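Local coordinates for protein MAU2 chromatid cohesion factor homolog (Saccharomyces cerevisiae, PDB 4XDN) that forms a complex with SCC2 that is required for cohesin to associate with chromosomes, and takes part in sister chromatid cohesion, at residues N158-Y163 and S177-V182; G202-C207 and Q212-L217; R241-H246 and E251-K256. One frame throughout, in Å; residues are numbered along the deposited sequence.

Along the chain, three contacts in series join elements of the helical array, all partly buried: one of four touching residues is buried in contact 1, three of six in contact 2, and contact 3 includes the exposed Arg241 and Glu244. Contacts 1 and 2, centred about 28 and 22 Å from the chain centre, are antiparallel helix pairs held by apolar packing. Helices 170-189 and 193-206 follow each other, and Ser177 OG is hydrogen-bonded to Trp213 NE1. Contact 3, about 19 Å out, packs a loop and a short helix start against helix 250-266, adding a water bridge and charge. Trp215 of contact 2 reaches Ser242 of contact 3, whereas contacts 1 and 3 do not touch.

Contact 1: N158-Y163 and S177-V182; sequences NELVQY and SVFQYV
An antiparallel helical hairpin, the building element of the tetratricopeptide-like array of Scc4, brings Leu160 and Val161 of helix 147-165 against Phe179 and Gln180 of helix 170-189. The axes of the two short segments run at 158° and come within 9.2 Å, with the CA atoms of Val161 and Phe179 6.4 Å apart at the nearest point of the backbones. Leu160 presents one methyl, CD2, squarely to the phenyl face: CD2 stands 3.7 Å from the centroid of the Phe179 ring and only 10° off its normal, a CH-pi contact in which every ring carbon lies at a similar distance from the methyl. The first torsion of Phe179, with CG opposite its own carbonyl carbon (chi1 -77°), directs the ring to the side where Leu160 lies, and the second turns its face to CD2. Val161 divides its two methyls between neighbouring residues. CG2 settles against the root of the phenylalanine, 3.8 Å from Phe179 CB, and also meets the backbone where Phe179 joins Gln180. CG1 turns to the glutamine and lies 3.6 Å from Gln180 CG, the valine and glutamine side chains crossing nearly at right angles. Beyond CG the glutamine extends toward helix 193-206, where it packs on Leu203 and Gln206, while helix 126-144 supplies Glu133 against both Leu160 and Phe179. Tyr181 faces helix 212-228 and also packs on the chain of another protein. The contact is thus one of methyl-to-ring and methyl-to-methylene packing: Phe179 contributes a flat surface and Gln180 its aliphatic part, and here the two helices meet through apolar shape, without polar bonds between the two segments.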
loop_
_atom_site.group_PDB
_atom_site.type_symbol
_atom_site.label_atom_id
_atom_site.label_comp_id
_atom_site.label_asym_id
_atom_site.label_seq_id
_atom_site.Cartn_x
_atom_site.Cartn_y
_atom_site.Cartn_z
ATOM N N ASN A 158 -20.982 6.155 16.253
ATOM C CA ASN A 158 -20.578 6.508 17.610
ATOM C C ASN A 158 -21.782 6.556 18.543
ATOM O O ASN A 158 -21.691 6.161 19.705
ATOM C CB ASN A 158 -19.848 7.856 17.627
ATOM C CG ASN A 158 -18.485 7.792 16.968
ATOM O OD1 ASN A 158 -17.857 6.736 16.911
ATOM N ND2 ASN A 158 -18.017 8.928 16.467
ATOM N N GLU A 159 -22.906 7.039 18.028
ATOM C CA GLU A 159 -24.144 7.085 18.795
ATOM C C GLU A 159 -24.582 5.674 19.168
ATOM O O GLU A 159 -25.013 5.419 20.292
ATOM C CB GLU A 159 -25.243 7.790 17.998
ATOM C CG GLU A 159 -26.537 7.996 18.768
ATOM C CD GLU A 159 -27.667 8.495 17.888
ATOM O OE1 GLU A 159 -27.383 8.991 16.776
ATOM O OE2 GLU A 159 -28.839 8.385 18.305
ATOM N N LEU A 160 -24.459 4.759 18.212
ATOM C CA LEU A 160 -24.846 3.370 18.415
ATOM C C LEU A 160 -23.974 2.701 19.478
ATOM O O LEU A 160 -24.482 2.017 20.368
ATOM C CB LEU A 160 -24.753 2.603 17.094
ATOM C CG LEU A 160 -25.276 1.165 17.098
ATOM C CD1 LEU A 160 -26.789 1.136 17.233
ATOM C CD2 LEU A 160 -24.833 0.427 15.841
ATOM N N VAL A 161 -22.663 2.906 19.379
ATOM C CA VAL A 161 -21.711 2.324 20.323
ATOM C C VAL A 161 -21.970 2.824 21.738
ATOM O O VAL A 161 -21.969 2.043 22.688
ATOM C CB VAL A 161 -20.248 2.651 19.921
ATOM C CG1 VAL A 161 -19.268 2.273 21.034
ATOM C CG2 VAL A 161 -19.882 1.931 18.632
ATOM N N GLN A 162 -22.182 4.129 21.870
ATOM C CA GLN A 162 -22.460 4.742 23.164
ATOM C C GLN A 162 -23.675 4.101 23.820
ATOM O O GLN A 162 -23.698 3.877 25.030
ATOM C CB GLN A 162 -22.683 6.249 22.998
ATOM C CG GLN A 162 -23.152 6.976 24.258
ATOM C CD GLN A 162 -22.100 7.005 25.349
ATOM O OE1 GLN A 162 -21.942 6.051 26.112
ATOM N NE2 GLN A 162 -21.375 8.113 25.433
ATOM N N TYR A 163 -24.686 3.806 23.011
ATOM C CA TYR A 163 -25.927 3.239 23.521
ATOM C C TYR A 163 -25.724 1.794 23.963
ATOM O O TYR A 163 -26.286 1.358 24.965
ATOM C CB TYR A 163 -27.029 3.338 22.455
ATOM C CG TYR A 163 -27.880 2.099 22.296
ATOM C CD1 TYR A 163 -28.836 1.757 23.242
ATOM C CD2 TYR A 163 -27.742 1.283 21.182
ATOM C CE1 TYR A 163 -29.618 0.625 23.090
ATOM C CE2 TYR A 163 -28.517 0.150 21.022
ATOM C CZ TYR A 163 -29.455 -0.173 21.978
ATOM O OH TYR A 163 -30.228 -1.298 21.816
ATOM N N SER A 177 -18.233 -3.724 20.308
ATOM C CA SER A 177 -16.846 -3.822 19.878
ATOM C C SER A 177 -16.743 -3.877 18.354
ATOM O O SER A 177 -15.860 -3.257 17.758
ATOM C CB SER A 177 -16.195 -5.058 20.499
ATOM O OG SER A 177 -14.826 -5.161 20.157
ATOM N N VAL A 178 -17.649 -4.623 17.730
ATOM C CA VAL A 178 -17.700 -4.710 16.277
ATOM C C VAL A 178 -17.936 -3.329 15.673
ATOM O O VAL A 178 -17.303 -2.961 14.687
ATOM C CB VAL A 178 -18.808 -5.690 15.812
ATOM C CG1 VAL A 178 -19.035 -5.624 14.298
ATOM C CG2 VAL A 178 -18.458 -7.111 16.223
ATOM N N PHE A 179 -18.836 -2.557 16.269
ATOM C CA PHE A 179 -19.185 -1.261 15.702
ATOM C C PHE A 179 -18.185 -0.174 16.086
ATOM O O PHE A 179 -18.097 0.854 15.415
ATOM C CB PHE A 179 -20.603 -0.876 16.117
ATOM C CG PHE A 179 -21.656 -1.605 15.337
ATOM C CD1 PHE A 179 -21.968 -1.212 14.046
ATOM C CD2 PHE A 179 -22.305 -2.702 15.873
ATOM C CE1 PHE A 179 -22.922 -1.886 13.312
ATOM C CE2 PHE A 179 -23.263 -3.379 15.143
ATOM C CZ PHE A 179 -23.570 -2.971 13.860
ATOM N N GLN A 180 -17.418 -0.405 17.145
ATOM C CA GLN A 180 -16.270 0.444 17.421
ATOM C C GLN A 180 -15.282 0.296 16.270
ATOM O O GLN A 180 -14.712 1.276 15.799
ATOM C CB GLN A 180 -15.610 0.076 18.748
ATOM C CG GLN A 180 -16.265 0.708 19.965
ATOM C CD GLN A 180 -15.507 0.418 21.246
ATOM O OE1 GLN A 180 -15.734 -0.602 21.897
ATOM N NE2 GLN A 180 -14.598 1.315 21.612
ATOM N N TYR A 181 -15.105 -0.941 15.818
ATOM C CA TYR A 181 -14.224 -1.243 14.699
ATOM C C TYR A 181 -14.746 -0.628 13.403
ATOM O O TYR A 181 -13.964 -0.165 12.575
ATOM C CB TYR A 181 -14.064 -2.757 14.548
ATOM C CG TYR A 181 -13.688 -3.209 13.157
ATOM C CD1 TYR A 181 -12.371 -3.159 12.722
ATOM C CD2 TYR A 181 -14.649 -3.701 12.283
ATOM C CE1 TYR A 181 -12.023 -3.576 11.453
ATOM C CE2 TYR A 181 -14.314 -4.120 11.016
ATOM C CZ TYR A 181 -12.998 -4.054 10.603
ATOM O OH TYR A 181 -12.662 -4.476 9.336
ATOM N N VAL A 182 -16.064 -0.624 13.231
ATOM C CA VAL A 182 -16.678 0.024 12.077
ATOM C C VAL A 182 -16.367 1.512 12.108
ATOM O O VAL A 182 -16.008 2.100 11.091
ATOM C CB VAL A 182 -18.208 -0.192 12.044
ATOM C CG1 VAL A 182 -18.871 0.694 10.984
ATOM C CG2 VAL A 182 -18.530 -1.654 11.787
#

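Contact 2: G202-C207 and Q212-L217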
loop_
_atom_site.group_PDB
_atom_site.type_symbol
_atom_site.label_atom_id
_atom_site.label_comp_id
_atom_site.label_asym_id
_atom_site.label_seq_id
_atom_site.Cartn_x
_atom_site.Cartn_y
_atom_site.Cartn_z
ATOM N N GLY A 202 -8.428 2.741 22.093
ATOM C CA GLY A 202 -9.591 2.553 22.940
ATOM C C GLY A 202 -10.289 1.246 22.624
ATOM O O GLY A 202 -10.770 0.548 23.517
ATOM N N LEU A 203 -10.341 0.917 21.339
ATOM C CA LEU A 203 -10.939 -0.331 20.890
ATOM C C LEU A 203 -10.144 -1.528 21.403
ATOM O O LEU A 203 -10.698 -2.421 22.041
ATOM C CB LEU A 203 -11.019 -0.357 19.364
ATOM C CG LEU A 203 -11.435 -1.672 18.702
ATOM C CD1 LEU A 203 -12.763 -2.174 19.248
ATOM C CD2 LEU A 203 -11.511 -1.482 17.197
ATOM N N LEU A 204 -8.842 -1.529 21.133
ATOM C CA LEU A 204 -7.976 -2.645 21.504
ATOM C C LEU A 204 -7.939 -2.877 23.013
ATOM O O LEU A 204 -7.917 -4.020 23.470
ATOM C CB LEU A 204 -6.553 -2.402 20.986
ATOM C CG LEU A 204 -6.358 -2.500 19.469
ATOM C CD1 LEU A 204 -5.027 -1.895 19.051
ATOM C CD2 LEU A 204 -6.450 -3.948 19.013
ATOM N N SER A 205 -7.938 -1.791 23.779
ATOM C CA SER A 205 -7.801 -1.881 25.229
ATOM C C SER A 205 -8.966 -2.630 25.874
ATOM O O SER A 205 -8.827 -3.175 26.970
ATOM C CB SER A 205 -7.688 -0.481 25.836
ATOM O OG SER A 205 -8.899 0.242 25.686
ATOM N N GLN A 206 -10.108 -2.656 25.193
ATOM C CA GLN A 206 -11.313 -3.275 25.737
ATOM C C GLN A 206 -11.474 -4.727 25.296
ATOM O O GLN A 206 -12.319 -5.447 25.825
ATOM C CB GLN A 206 -12.546 -2.469 25.324
ATOM C CG GLN A 206 -12.599 -1.079 25.939
ATOM C CD GLN A 206 -13.624 -0.183 25.271
ATOM O OE1 GLN A 206 -13.313 0.936 24.862
ATOM N NE2 GLN A 206 -14.856 -0.669 25.161
ATOM N N CYS A 207 -10.669 -5.156 24.331
ATOM C CA CYS A 207 -10.735 -6.529 23.843
ATOM C C CYS A 207 -10.062 -7.507 24.799
ATOM O O CYS A 207 -9.095 -7.162 25.482
ATOM C CB CYS A 207 -10.084 -6.645 22.464
ATOM S SG CYS A 207 -10.990 -5.836 21.136
ATOM N N GLN A 212 -8.466 -14.043 19.211
ATOM C CA GLN A 212 -8.401 -13.902 17.761
ATOM C C GLN A 212 -8.892 -12.526 17.334
ATOM O O GLN A 212 -8.351 -11.912 16.414
ATOM C CB GLN A 212 -9.234 -14.994 17.086
ATOM C CG GLN A 212 -9.304 -14.886 15.574
ATOM C CD GLN A 212 -10.095 -16.017 14.952
ATOM O OE1 GLN A 212 -11.174 -16.370 15.430
ATOM N NE2 GLN A 212 -9.558 -16.599 13.884
ATOM N N TRP A 213 -9.921 -12.048 18.022
ATOM C CA TRP A 213 -10.533 -10.765 17.715
ATOM C C TRP A 213 -9.560 -9.608 17.941
ATOM O O TRP A 213 -9.410 -8.745 17.078
ATOM C CB TRP A 213 -11.797 -10.585 18.561
ATOM C CG TRP A 213 -12.485 -9.266 18.392
ATOM C CD1 TRP A 213 -12.823 -8.392 19.382
ATOM C CD2 TRP A 213 -12.929 -8.671 17.165
ATOM N NE1 TRP A 213 -13.447 -7.292 18.850
ATOM C CE2 TRP A 213 -13.526 -7.438 17.492
ATOM C CE3 TRP A 213 -12.881 -9.061 15.823
ATOM C CZ2 TRP A 213 -14.066 -6.590 16.528
ATOM C CZ3 TRP A 213 -13.417 -8.217 14.868
ATOM C CH2 TRP A 213 -14.002 -6.996 15.225
ATOM N N LYS A 214 -8.890 -9.592 19.090
ATOM C CA LYS A 214 -7.954 -8.513 19.392
ATOM C C LYS A 214 -6.771 -8.523 18.432
ATOM O O LYS A 214 -6.378 -7.482 17.911
ATOM C CB LYS A 214 -7.444 -8.609 20.830
ATOM C CG LYS A 214 -6.382 -7.564 21.147
ATOM C CD LYS A 214 -6.103 -7.431 22.635
ATOM C CE LYS A 214 -5.128 -6.291 22.886
ATOM N NZ LYS A 214 -4.806 -6.106 24.325
ATOM N N TRP A 215 -6.205 -9.704 18.206
ATOM C CA TRP A 215 -5.066 -9.843 17.309
ATOM C C TRP A 215 -5.438 -9.466 15.880
ATOM O O TRP A 215 -4.611 -8.940 15.140
ATOM C CB TRP A 215 -4.521 -11.272 17.355
ATOM C CG TRP A 215 -3.510 -11.497 18.448
ATOM C CD1 TRP A 215 -2.558 -10.617 18.876
ATOM C CD2 TRP A 215 -3.356 -12.675 19.250
ATOM N NE1 TRP A 215 -1.819 -11.174 19.891
ATOM C CE2 TRP A 215 -2.291 -12.434 20.143
ATOM C CE3 TRP A 215 -4.015 -13.907 19.302
ATOM C CZ2 TRP A 215 -1.866 -13.383 21.071
ATOM C CZ3 TRP A 215 -3.594 -14.847 20.227
ATOM C CH2 TRP A 215 -2.530 -14.579 21.099
ATOM N N PHE A 216 -6.682 -9.726 15.496
ATOM C CA PHE A 216 -7.163 -9.298 14.189
ATOM C C PHE A 216 -7.178 -7.775 14.095
ATOM O O PHE A 216 -6.689 -7.196 13.128
ATOM C CB PHE A 216 -8.563 -9.844 13.914
ATOM C CG PHE A 216 -9.282 -9.115 12.816
ATOM C CD1 PHE A 216 -8.890 -9.266 11.495
ATOM C CD2 PHE A 216 -10.338 -8.269 13.103
ATOM C CE1 PHE A 216 -9.543 -8.590 10.482
ATOM C CE2 PHE A 216 -10.993 -7.590 12.094
ATOM C CZ PHE A 216 -10.593 -7.751 10.780
ATOM N N LEU A 217 -7.749 -7.132 15.108
ATOM C CA LEU A 217 -7.843 -5.678 15.138
ATOM C C LEU A 217 -6.464 -5.038 15.157
ATOM O O LEU A 217 -6.252 -3.980 14.568
ATOM C CB LEU A 217 -8.641 -5.220 16.355
ATOM C CG LEU A 217 -10.120 -5.595 16.364
ATOM C CD1 LEU A 217 -10.699 -5.340 17.742
ATOM C CD2 LEU A 217 -10.882 -4.819 15.302
#
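Helices 193-206 and 212-228 form another antiparallel hairpin, and Cys207, just past the end of the first, brings its sulfur against both Trp213 and Leu217 of the second, which also touch each other. SG of Cys207 lies 3.4 Å from CD1 of Leu217, a tight approach. The same sulfur is 3.6 Å from CD1 of Trp213, reaching the indole obliquely, 52° off the normal of its five-membered ring, as a sulfur-aromatic contact. Leu217 CD1 sits above the plane of Trp213, toward the rim, and also meets CG of Leu203 at 3.9 Å. Leu204 runs past Leu217 in the opposite direction, its CD2 3.7 Å from Leu217 CB. With CG opposite its backbone N (chi1 176°) and an extended chain beyond, Lys214 lays its methylenes along the end of helix 193-206: its CB is 3.7 Å from Cys207 CB, and its CE passes 3.6 Å from the carbonyl oxygen of Leu204. Its ammonium pairs with Glu209 in the loop, and Trp213 NE1 bonds to Ser177 of helix 170-189. Apolar and sulfur packing therefore closes the hairpin near its turn, while the polar ends of Lys214 and Trp213 find their partners beyond it.

Contact 3: R241-H246 and E251-K256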
loop_
_atom_site.group_PDB
_atom_site.type_symbol
_atom_site.label_atom_id
_atom_site.label_comp_id
_atom_site.label_asym_id
_atom_site.label_seq_id
_atom_site.Cartn_x
_atom_site.Cartn_y
_atom_site.Cartn_z
ATOM N N ARG A 241 3.894 -9.384 17.343
ATOM C CA ARG A 241 4.829 -10.495 17.480
ATOM C C ARG A 241 4.241 -11.638 18.308
ATOM O O ARG A 241 4.583 -12.802 18.099
ATOM C CB ARG A 241 6.142 -10.012 18.108
ATOM C CG ARG A 241 6.970 -9.111 17.193
ATOM C CD ARG A 241 8.383 -8.899 17.729
ATOM N NE ARG A 241 8.426 -7.955 18.847
ATOM C CZ ARG A 241 8.683 -6.653 18.733
ATOM N NH1 ARG A 241 8.925 -6.107 17.547
ATOM N NH2 ARG A 241 8.696 -5.889 19.818
ATOM N N SER A 242 3.351 -11.305 19.238
ATOM C CA SER A 242 2.766 -12.307 20.127
ATOM C C SER A 242 1.602 -13.058 19.481
ATOM O O SER A 242 1.099 -14.027 20.047
ATOM C CB SER A 242 2.292 -11.651 21.428
ATOM O OG SER A 242 1.179 -10.806 21.196
ATOM N N THR A 243 1.174 -12.600 18.306
ATOM C CA THR A 243 0.064 -13.220 17.585
ATOM C C THR A 243 0.295 -14.717 17.394
ATOM O O THR A 243 1.289 -15.130 16.799
ATOM C CB THR A 243 -0.148 -12.557 16.210
ATOM O OG1 THR A 243 -0.365 -11.151 16.388
ATOM C CG2 THR A 243 -1.352 -13.161 15.491
ATOM N N GLU A 244 -0.634 -15.519 17.908
ATOM C CA GLU A 244 -0.507 -16.973 17.888
ATOM C C GLU A 244 -1.272 -17.600 16.725
ATOM O O GLU A 244 -2.462 -17.342 16.531
ATOM C CB GLU A 244 -0.991 -17.562 19.215
ATOM C CG GLU A 244 0.138 -17.928 20.168
ATOM C CD GLU A 244 -0.322 -18.046 21.607
ATOM O OE1 GLU A 244 -0.901 -19.092 21.973
ATOM O OE2 GLU A 244 -0.101 -17.087 22.377
ATOM N N LEU A 245 -0.567 -18.429 15.960
ATOM C CA LEU A 245 -1.121 -19.096 14.786
ATOM C C LEU A 245 -2.363 -19.923 15.105
ATOM O O LEU A 245 -3.359 -19.867 14.386
ATOM C CB LEU A 245 -0.053 -19.999 14.156
ATOM C CG LEU A 245 -0.507 -21.020 13.109
ATOM C CD1 LEU A 245 -1.166 -20.336 11.922
ATOM C CD2 LEU A 245 0.673 -21.859 12.655
ATOM N N HIS A 246 -2.299 -20.691 16.186
ATOM C CA HIS A 246 -3.354 -21.643 16.509
ATOM C C HIS A 246 -4.573 -20.981 17.151
ATOM O O HIS A 246 -5.628 -21.604 17.276
ATOM C CB HIS A 246 -2.799 -22.731 17.424
ATOM C CG HIS A 246 -1.731 -23.560 16.782
ATOM N ND1 HIS A 246 -0.509 -23.794 17.376
ATOM C CD2 HIS A 246 -1.700 -24.206 15.592
ATOM C CE1 HIS A 246 0.228 -24.549 16.582
ATOM N NE2 HIS A 246 -0.472 -24.814 15.493
ATOM N N GLU A 251 -4.843 -18.188 8.009
ATOM C CA GLU A 251 -5.089 -17.046 7.132
ATOM C C GLU A 251 -4.590 -15.748 7.765
ATOM O O GLU A 251 -3.794 -15.023 7.168
ATOM C CB GLU A 251 -6.576 -16.926 6.798
ATOM C CG GLU A 251 -7.095 -18.005 5.853
ATOM C CD GLU A 251 -7.328 -19.340 6.542
ATOM O OE1 GLU A 251 -7.806 -19.348 7.698
ATOM O OE2 GLU A 251 -7.035 -20.384 5.924
ATOM N N LEU A 252 -5.054 -15.463 8.979
ATOM C CA LEU A 252 -4.678 -14.229 9.657
ATOM C C LEU A 252 -3.199 -14.220 10.033
ATOM O O LEU A 252 -2.579 -13.160 10.093
ATOM C CB LEU A 252 -5.536 -14.022 10.909
ATOM C CG LEU A 252 -7.013 -13.686 10.669
ATOM C CD1 LEU A 252 -7.768 -13.626 11.993
ATOM C CD2 LEU A 252 -7.169 -12.375 9.908
ATOM N N TYR A 253 -2.628 -15.395 10.281
ATOM C CA TYR A 253 -1.214 -15.469 10.627
ATOM C C TYR A 253 -0.348 -15.152 9.409
ATOM O O TYR A 253 0.722 -14.560 9.538
ATOM C CB TYR A 253 -0.850 -16.844 11.186
ATOM C CG TYR A 253 0.484 -16.849 11.900
ATOM C CD1 TYR A 253 0.586 -16.426 13.219
ATOM C CD2 TYR A 253 1.642 -17.261 11.253
ATOM C CE1 TYR A 253 1.804 -16.423 13.877
ATOM C CE2 TYR A 253 2.863 -17.259 11.902
ATOM C CZ TYR A 253 2.938 -16.838 13.213
ATOM O OH TYR A 253 4.150 -16.835 13.867
ATOM N N ALA A 254 -0.809 -15.545 8.226
ATOM C CA ALA A 254 -0.112 -15.202 6.991
ATOM C C ALA A 254 -0.058 -13.686 6.842
ATOM O O ALA A 254 0.923 -13.130 6.348
ATOM C CB ALA A 254 -0.798 -15.834 5.792
ATOM N N TRP A 255 -1.126 -13.028 7.283
ATOM C CA TRP A 255 -1.214 -11.575 7.249
ATOM C C TRP A 255 -0.223 -10.976 8.237
ATOM O O TRP A 255 0.417 -9.967 7.951
ATOM C CB TRP A 255 -2.642 -11.126 7.575
ATOM C CG TRP A 255 -2.905 -9.666 7.379
ATOM C CD1 TRP A 255 -2.130 -8.771 6.703
ATOM C CD2 TRP A 255 -4.034 -8.929 7.870
ATOM N NE1 TRP A 255 -2.705 -7.523 6.741
ATOM C CE2 TRP A 255 -3.875 -7.594 7.452
ATOM C CE3 TRP A 255 -5.164 -9.272 8.621
ATOM C CZ2 TRP A 255 -4.803 -6.600 7.759
ATOM C CZ3 TRP A 255 -6.084 -8.283 8.925
ATOM C CH2 TRP A 255 -5.898 -6.963 8.495
ATOM N N LYS A 256 -0.104 -11.605 9.401
ATOM C CA LYS A 256 0.869 -11.186 10.402
ATOM C C LYS A 256 2.276 -11.250 9.816
ATOM O O LYS A 256 3.042 -10.294 9.917
ATOM C CB LYS A 256 0.768 -12.066 11.652
ATOM C CG LYS A 256 1.808 -11.784 12.727
ATOM C CD LYS A 256 2.548 -13.057 13.114
ATOM C CE LYS A 256 3.567 -12.810 14.216
ATOM N NZ LYS A 256 4.831 -13.573 13.993
HETATM O O HOH W 1 6.517 -13.625 16.128
#
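Tyr253 lies with one face of its ring against Leu245 and the other against Lys256 of its own helix, while the carbonyl oxygen of Thr243 meets its edge. Leu245 CB stands 4.0 Å from the ring centroid and 19° off the normal, a CH-pi contact shifted toward the rim, and CD1 of Leu245 closes on Tyr253 CB at 3.6 Å, the two side chains crossing roughly at right angles. On the far face Lys256 CD rides 3.5 Å above the plane, also off-centre. At the edge, Thr243 O lies in the ring plane, 3.2 Å from CE1 of Tyr253. A bent chain (chi2 -127°) carries the lysine past Thr243, whose CB is 4.1 Å from Lys256 CG, to an ammonium with several partners. It makes a weak hydrogen bond to Tyr253 OH, forms a salt bridge with Glu260, and donates to a water 2.7 Å from NZ, which in turn donates to the carbonyl oxygen of Arg241 at 2.9 Å. Were Tyr253 replaced by an alanine, a gap would probably open between Leu245 and Lys256, and the ammonium would lose its weak hydroxyl partner. Together these groups seat the loop before helix 245-248 on helix 250-266, and the water, the Tyr253 hydroxyl and Glu260 probably help to satisfy the ammonium of the buried Lys256.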